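Long-range contact in regulatory protein AsnC (Escherichia coli, PDB 2CG4), which activates transcription of asnA, regulates transcription of its own gene and represses gidA expression at a post-transcriptional level, binding DNA sequence-specifically: residues A[68-73]-A[109-114]. The protein carries 1 engineered substitution. Residues are numbered along the deposited sequence; the frame is centred on the assembly and turned at random.
Sequences VGCFIG and IKVMCR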
loop_
_atom_site.group_PDB
_atom_site.type_symbol
_atom_site.label_atom_id
_atom_site.label_comp_id
_atom_site.label_asym_id
_atom_site.label_seq_id
_atom_site.Cartn_x
_atom_site.Cartn_y
_atom_site.Cartn_z
ATOM N N VAL A 68 10.282 18.216 -17.320
ATOM C CA VAL A 68 9.449 17.278 -16.570
ATOM C C VAL A 68 9.137 16.003 -17.359
ATOM O O VAL A 68 8.141 15.925 -18.089
ATOM C CB VAL A 68 8.142 17.922 -16.094
ATOM C CG1 VAL A 68 7.351 16.928 -15.283
ATOM C CG2 VAL A 68 8.442 19.137 -15.257
ATOM N N GLY A 69 9.998 15.009 -17.207
ATOM C CA GLY A 69 9.659 13.653 -17.598
ATOM C C GLY A 69 9.015 12.924 -16.443
ATOM O O GLY A 69 9.256 13.235 -15.272
ATOM N N CYS A 70 8.184 11.949 -16.757
ATOM C CA CYS A 70 7.587 11.159 -15.702
ATOM C C CYS A 70 7.221 9.752 -16.169
ATOM O O CYS A 70 7.134 9.489 -17.364
ATOM C CB CYS A 70 6.393 11.895 -15.116
ATOM S SG CYS A 70 5.100 12.222 -16.288
ATOM N N PHE A 71 7.060 8.845 -15.214
ATOM C CA PHE A 71 6.366 7.593 -15.439
ATOM C C PHE A 71 4.994 7.709 -14.808
ATOM O O PHE A 71 4.845 8.327 -13.753
ATOM C CB PHE A 71 7.127 6.431 -14.809
ATOM C CG PHE A 71 8.450 6.148 -15.464
ATOM C CD1 PHE A 71 9.618 6.729 -14.983
ATOM C CD2 PHE A 71 8.530 5.295 -16.561
ATOM C CE1 PHE A 71 10.843 6.461 -15.595
ATOM C CE2 PHE A 71 9.753 5.021 -17.172
ATOM C CZ PHE A 71 10.910 5.608 -16.690
ATOM N N ILE A 72 3.994 7.137 -15.473
ATOM C CA ILE A 72 2.642 7.097 -14.954
ATOM C C ILE A 72 2.191 5.649 -14.924
ATOM O O ILE A 72 2.337 4.928 -15.909
ATOM C CB ILE A 72 1.704 7.962 -15.822
ATOM C CG1 ILE A 72 2.386 9.306 -16.111
ATOM C CG2 ILE A 72 0.354 8.170 -15.152
ATOM C CD1 ILE A 72 1.547 10.272 -16.845
ATOM N N GLY A 73 1.689 5.206 -13.775
ATOM C CA GLY A 73 1.024 3.914 -13.695
ATOM C C GLY A 73 -0.456 4.137 -13.923
ATOM O O GLY A 73 -1.074 4.963 -13.265
ATOM N N ILE A 109 3.631 3.877 -18.284
ATOM C CA ILE A 109 4.006 4.685 -19.433
ATOM C C ILE A 109 4.992 5.753 -19.009
ATOM O O ILE A 109 5.017 6.155 -17.854
ATOM C CB ILE A 109 2.782 5.379 -20.117
ATOM C CG1 ILE A 109 2.242 6.505 -19.238
ATOM C CG2 ILE A 109 1.683 4.363 -20.458
ATOM C CD1 ILE A 109 0.973 7.187 -19.786
ATOM N N LYS A 110 5.814 6.191 -19.958
ATOM C CA LYS A 110 6.593 7.413 -19.814
ATOM C C LYS A 110 5.946 8.536 -20.598
ATOM O O LYS A 110 5.592 8.350 -21.762
ATOM C CB LYS A 110 8.004 7.199 -20.332
ATOM C CG LYS A 110 9.052 7.907 -19.535
ATOM C CD LYS A 110 10.335 7.975 -20.319
ATOM C CE LYS A 110 11.511 8.373 -19.427
ATOM N NZ LYS A 110 12.786 8.255 -20.194
ATOM N N VAL A 111 5.767 9.693 -19.961
ATOM C CA VAL A 111 5.463 10.896 -20.712
ATOM C C VAL A 111 6.506 11.977 -20.489
ATOM O O VAL A 111 7.006 12.159 -19.382
ATOM C CB VAL A 111 4.005 11.397 -20.493
ATOM C CG1 VAL A 111 3.174 10.332 -19.807
ATOM C CG2 VAL A 111 3.964 12.717 -19.747
ATOM N N MET A 112 6.847 12.659 -21.578
ATOM C CA MET A 112 7.883 13.682 -21.599
ATOM C C MET A 112 7.240 15.037 -21.822
ATOM O O MET A 112 6.588 15.257 -22.846
ATOM C CB MET A 112 8.857 13.393 -22.735
ATOM C CG MET A 112 9.704 12.156 -22.522
ATOM S SD MET A 112 10.781 12.339 -21.095
ATOM C CE MET A 112 11.902 13.607 -21.666
ATOM N N CYS A 113 7.402 15.939 -20.859
ATOM C CA CYS A 113 6.731 17.242 -20.906
ATOM C C CYS A 113 7.695 18.398 -20.670
ATOM O O CYS A 113 8.770 18.219 -20.107
ATOM C CB CYS A 113 5.592 17.291 -19.889
ATOM S SG CYS A 113 4.071 16.527 -20.476
ATOM N N ARG A 114 7.301 19.591 -21.093
ATOM C CA ARG A 114 8.139 20.772 -20.928
ATOM C C ARG A 114 8.075 21.386 -19.528
ATOM O O ARG A 114 9.100 21.826 -18.991
ATOM C CB ARG A 114 7.796 21.820 -21.981
ATOM C CG ARG A 114 8.508 21.605 -23.300
ATOM C CD ARG A 114 7.975 22.551 -24.361
ATOM N NE ARG A 114 7.977 21.923 -25.679
ATOM C CZ ARG A 114 9.075 21.726 -26.404
ATOM N NH1 ARG A 114 10.257 22.109 -25.932
ATOM N NH2 ARG A 114 8.994 21.142 -27.596
#
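Segments 68-73 and 109-114 lie on the two central strands, 68-76 and 107-113, of the four-stranded antiparallel sheet in the ligand-binding domain, an alpha-beta sandwich of the Lrp/AsnC family. Six backbone hydrogen bonds join them, two at each of the pairs Val-68/Cys-113, Cys-70/Val-111 and Ile-72/Ile-109. The last pair is the best aligned: Ile-72 N reaches Ile-109 O at 2.8 Å in the carbonyl plane, with 163° at the hydrogen. At Val-68/Cys-113 both donors instead stand above the carbonyl planes.

On the face carrying these pairs, Val-68, Cys-70, Ile-72 and Val-111 pack against helix 116-127, while Ile-109 touches Ala-98 of strand 95-101. The side chains of Ile-72 and Val-111 cross obliquely, with Ile-72 CD1 3.4 Å from Val-111 CG1. Cys-70 SG, between the backbone N and the carbonyl carbon (chi1 61°), is small enough to lie 3.7 Å from Val-111 CG2. In this effector-binding domain the Ile-72 side chain approaches a bound asparagine to about 4 Å between nearest atoms.

The other face meets a second subunit, where Phe-71 packs on Tyr-99, Phe-108 and Phe-71 of that neighbour. Gly-69, with no side chain, lets Met-112 SD come within 3.9 Å of Gly-69 CA. Lys-110 offers extended methylenes, while NZ hydrogen-bonds to Tyr-99 OH of the second subunit. In a CH-pi contact, Lys-110 CG sits over one Phe-71 ring face, 4.1 Å from its centroid and offset toward CE2.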